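Local coordinates for major royal jelly protein 1 (Apis mellifera, PDB 5YYL) that is the most abundant protein of royal jelly, probably nourishes developing honeybee larvae, and binds the sterol 24-methylenecholesterol, at residues 35-40 and 100-105. Residues are numbered along the deposited sequence; the frame is centred on the assembly and turned at random.
Sequences HEWKFF and GGPLLQ
The carbonyl O of Gly-100 is gripped by one hydrogen bond and one weaker CA-H...O contact: the backbone N of Lys-38 donates over 2.7 Å at a nearly straight 167°, in the carbonyl plane, while Trp-37 CA brings its hydrogen alongside. A second bond runs from Trp-37 NE1 to Pro-102 O at 2.7 Å, with the acceptor close to the indole plane and the N-H directed at a carbonyl lone pair. Bonded at its edge, the indole is also held on both faces. Pro-102 CD lies over the face of the five-membered ring, 3.9 Å from its centroid, a CH-pi contact; Phe-40 CE1 sits over the opposite face. Leu-104 then meets the Phe-40 ring obliquely, its CD1 at 3.6 Å from Phe-40 CD1. Phe-39 takes the crowded chi1 of 54°, and its ring lies flat against Gly-100, where, with no side chain in between, CA is 3.7 Å from the centroid, another CH-pi contact. The axes of 35-37 and 102-105 lie at 94° to each other, and the strands belong to different sheets: 33-37 pairs with 400-406, whereas 102-106 is the edge strand of the antiparallel sheet 65-106. Ile-93 of that sheet touches both Trp-37 and Pro-102. The contact thus joins two sheets of a fold in the beta-propeller clan through directional N-H donors and C-H groups next to backbone nitrogens, which are probably somewhat polarised, with the buried indole N-H satisfied by a backbone carbonyl.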
ATOM      1  N   HIS A  35      11.580 -26.238 -14.042  1.00 34.85           N
ATOM      2  CA  HIS A  35      13.030 -26.333 -14.268  1.00 34.24           C
ATOM      3  C   HIS A  35      13.321 -27.445 -15.248  1.00 35.71           C
ATOM      4  O   HIS A  35      12.685 -28.496 -15.216  1.00 36.03           O
ATOM      5  CB  HIS A  35      13.788 -26.622 -12.976  1.00 34.42           C
ATOM      6  CG  HIS A  35      13.654 -25.548 -11.947  1.00 35.37           C
ATOM      7  ND1 HIS A  35      14.193 -24.291 -12.106  1.00 34.84           N
ATOM      8  CD2 HIS A  35      13.018 -25.536 -10.752  1.00 36.60           C
ATOM      9  CE1 HIS A  35      13.906 -23.555 -11.046  1.00 36.20           C
ATOM     10  NE2 HIS A  35      13.194 -24.288 -10.209  1.00 36.03           N
ATOM     11  N   GLU A  36      14.297 -27.197 -16.118  1.00 37.19           N
ATOM     12  CA  GLU A  36      14.738 -28.157 -17.115  1.00 38.09           C
ATOM     13  C   GLU A  36      16.225 -28.354 -16.986  1.00 38.12           C
ATOM     14  O   GLU A  36      16.939 -27.473 -16.510  1.00 39.83           O
ATOM     15  CB  GLU A  36      14.455 -27.629 -18.506  1.00 41.12           C
ATOM     16  CG  GLU A  36      13.189 -28.169 -19.122  1.00 43.71           C
ATOM     17  CD  GLU A  36      12.867 -27.524 -20.464  1.00 46.86           C
ATOM     18  OE1 GLU A  36      13.493 -26.503 -20.821  1.00 48.56           O
ATOM     19  OE2 GLU A  36      11.953 -28.028 -21.156  1.00 52.49           O
ATOM     20  N   TRP A  37      16.680 -29.520 -17.423  1.00 35.98           N
ATOM     21  CA  TRP A  37      18.092 -29.800 -17.516  1.00 33.37           C
ATOM     22  C   TRP A  37      18.386 -30.628 -18.743  1.00 33.92           C
ATOM     23  O   TRP A  37      17.610 -31.513 -19.118  1.00 32.22           O
ATOM     24  CB  TRP A  37      18.564 -30.573 -16.317  1.00 31.05           C
ATOM     25  CG  TRP A  37      18.653 -29.828 -15.057  1.00 30.65           C
ATOM     26  CD1 TRP A  37      19.739 -29.174 -14.562  1.00 30.55           C
ATOM     27  CD2 TRP A  37      17.639 -29.730 -14.059  1.00 31.31           C
ATOM     28  NE1 TRP A  37      19.461 -28.653 -13.322  1.00 30.30           N
ATOM     29  CE2 TRP A  37      18.177 -28.982 -12.986  1.00 30.72           C
ATOM     30  CE3 TRP A  37      16.324 -30.201 -13.964  1.00 31.00           C
ATOM     31  CZ2 TRP A  37      17.444 -28.693 -11.835  1.00 30.12           C
ATOM     32  CZ3 TRP A  37      15.600 -29.917 -12.816  1.00 30.59           C
ATOM     33  CH2 TRP A  37      16.162 -29.169 -11.768  1.00 30.50           C
ATOM     34  N   LYS A  38      19.514 -30.307 -19.371  1.00 35.99           N
ATOM     35  CA  LYS A  38      20.155 -31.194 -20.330  1.00 37.96           C
ATOM     36  C   LYS A  38      21.007 -32.175 -19.535  1.00 34.48           C
ATOM     37  O   LYS A  38      21.058 -33.354 -19.862  1.00 32.92           O
ATOM     38  CB  LYS A  38      21.003 -30.402 -21.319  1.00 41.52           C
ATOM     39  CG  LYS A  38      20.192 -29.403 -22.123  1.00 45.67           C
ATOM     40  CD  LYS A  38      20.996 -28.772 -23.252  1.00 50.17           C
ATOM     41  CE  LYS A  38      20.096 -28.188 -24.334  1.00 54.30           C
ATOM     42  NZ  LYS A  38      20.745 -28.116 -25.681  1.00 56.71           N
ATOM     43  N   PHE A  39      21.654 -31.675 -18.491  1.00 31.41           N
ATOM     44  CA  PHE A  39      22.404 -32.504 -17.569  1.00 34.03           C
ATOM     45  C   PHE A  39      22.651 -31.719 -16.295  1.00 34.95           C
ATOM     46  O   PHE A  39      22.632 -30.490 -16.297  1.00 35.83           O
ATOM     47  CB  PHE A  39      23.750 -32.925 -18.168  1.00 35.63           C
ATOM     48  CG  PHE A  39      24.586 -31.768 -18.653  1.00 36.32           C
ATOM     49  CD1 PHE A  39      25.384 -31.042 -17.765  1.00 35.98           C
ATOM     50  CD2 PHE A  39      24.559 -31.393 -19.997  1.00 37.84           C
ATOM     51  CE1 PHE A  39      26.128 -29.963 -18.203  1.00 37.05           C
ATOM     52  CE2 PHE A  39      25.310 -30.320 -20.442  1.00 39.21           C
ATOM     53  CZ  PHE A  39      26.101 -29.605 -19.544  1.00 38.80           C
ATOM     54  N   PHE A  40      22.913 -32.436 -15.216  1.00 35.30           N
ATOM     55  CA  PHE A  40      23.106 -31.794 -13.940  1.00 37.66           C
ATOM     56  C   PHE A  40      24.541 -31.351 -13.783  1.00 41.63           C
ATOM     57  O   PHE A  40      25.453 -31.954 -14.338  1.00 42.66           O
ATOM     58  CB  PHE A  40      22.673 -32.707 -12.792  1.00 37.04           C
ATOM     59  CG  PHE A  40      21.191 -32.828 -12.680  1.00 36.01           C
ATOM     60  CD1 PHE A  40      20.474 -31.934 -11.889  1.00 34.63           C
ATOM     61  CD2 PHE A  40      20.497 -33.794 -13.414  1.00 34.09           C
ATOM     62  CE1 PHE A  40      19.103 -32.027 -11.796  1.00 32.92           C
ATOM     63  CE2 PHE A  40      19.125 -33.885 -13.328  1.00 32.54           C
ATOM     64  CZ  PHE A  40      18.428 -33.002 -12.519  1.00 32.54           C
ATOM     65  N   GLY A 100      23.947 -26.670 -18.986  1.00 63.83           N
ATOM     66  CA  GLY A 100      23.080 -27.813 -18.659  1.00 62.29           C
ATOM     67  C   GLY A 100      21.716 -27.421 -18.115  1.00 57.06           C
ATOM     68  O   GLY A 100      20.709 -28.022 -18.478  1.00 59.07           O
ATOM     69  N   GLY A 101      21.696 -26.407 -17.251  1.00 50.43           N
ATOM     70  CA  GLY A 101      20.481 -25.935 -16.570  1.00 43.85           C
ATOM     71  C   GLY A 101      20.860 -25.437 -15.188  1.00 41.08           C
ATOM     72  O   GLY A 101      22.036 -25.225 -14.901  1.00 38.53           O
ATOM     73  N   PRO A 102      19.878 -25.251 -14.305  1.00 41.34           N
ATOM     74  CA  PRO A 102      20.194 -24.770 -12.956  1.00 43.53           C
ATOM     75  C   PRO A 102      21.225 -25.632 -12.240  1.00 45.19           C
ATOM     76  O   PRO A 102      21.100 -26.850 -12.235  1.00 48.76           O
ATOM     77  CB  PRO A 102      18.846 -24.843 -12.234  1.00 41.46           C
ATOM     78  CG  PRO A 102      17.854 -24.683 -13.318  1.00 40.61           C
ATOM     79  CD  PRO A 102      18.430 -25.386 -14.511  1.00 40.85           C
ATOM     80  N   LEU A 103      22.244 -25.005 -11.671  1.00 46.58           N
ATOM     81  CA  LEU A 103      23.247 -25.755 -10.929  1.00 47.68           C
ATOM     82  C   LEU A 103      22.632 -26.187  -9.618  1.00 45.89           C
ATOM     83  O   LEU A 103      21.778 -25.497  -9.074  1.00 45.51           O
ATOM     84  CB  LEU A 103      24.513 -24.924 -10.666  1.00 49.58           C
ATOM     85  CG  LEU A 103      25.673 -25.053 -11.668  1.00 50.13           C
ATOM     86  CD1 LEU A 103      25.250 -24.828 -13.122  1.00 48.15           C
ATOM     87  CD2 LEU A 103      26.754 -24.078 -11.222  1.00 52.68           C
ATOM     88  N   LEU A 104      23.087 -27.331  -9.133  1.00 44.99           N
ATOM     89  CA  LEU A 104      22.698 -27.822  -7.827  1.00 46.59           C
ATOM     90  C   LEU A 104      23.715 -27.417  -6.808  1.00 47.50           C
ATOM     91  O   LEU A 104      24.816 -27.069  -7.143  1.00 50.61           O
ATOM     92  CB  LEU A 104      22.591 -29.346  -7.826  1.00 47.63           C
ATOM     93  CG  LEU A 104      21.676 -29.984  -8.866  1.00 46.08           C
ATOM     94  CD1 LEU A 104      21.442 -31.427  -8.460  1.00 47.66           C
ATOM     95  CD2 LEU A 104      20.360 -29.233  -8.998  1.00 44.73           C
ATOM     96  N   GLN A 105      23.337 -27.521  -5.549  1.00 46.96           N
ATOM     97  CA  GLN A 105      24.140 -27.074  -4.435  1.00 46.48           C
ATOM     98  C   GLN A 105      23.805 -28.041  -3.304  1.00 46.52           C
ATOM     99  O   GLN A 105      22.638 -28.170  -2.941  1.00 48.33           O
ATOM    100  CB  GLN A 105      23.744 -25.639  -4.086  1.00 49.80           C
ATOM    101  CG  GLN A 105      24.192 -25.128  -2.722  1.00 53.43           C
ATOM    102  CD  GLN A 105      23.207 -24.130  -2.146  1.00 53.58           C
ATOM    103  OE1 GLN A 105      22.747 -23.230  -2.848  1.00 55.22           O
ATOM    104  NE2 GLN A 105      22.866 -24.292  -0.865  1.00 53.22           N
TER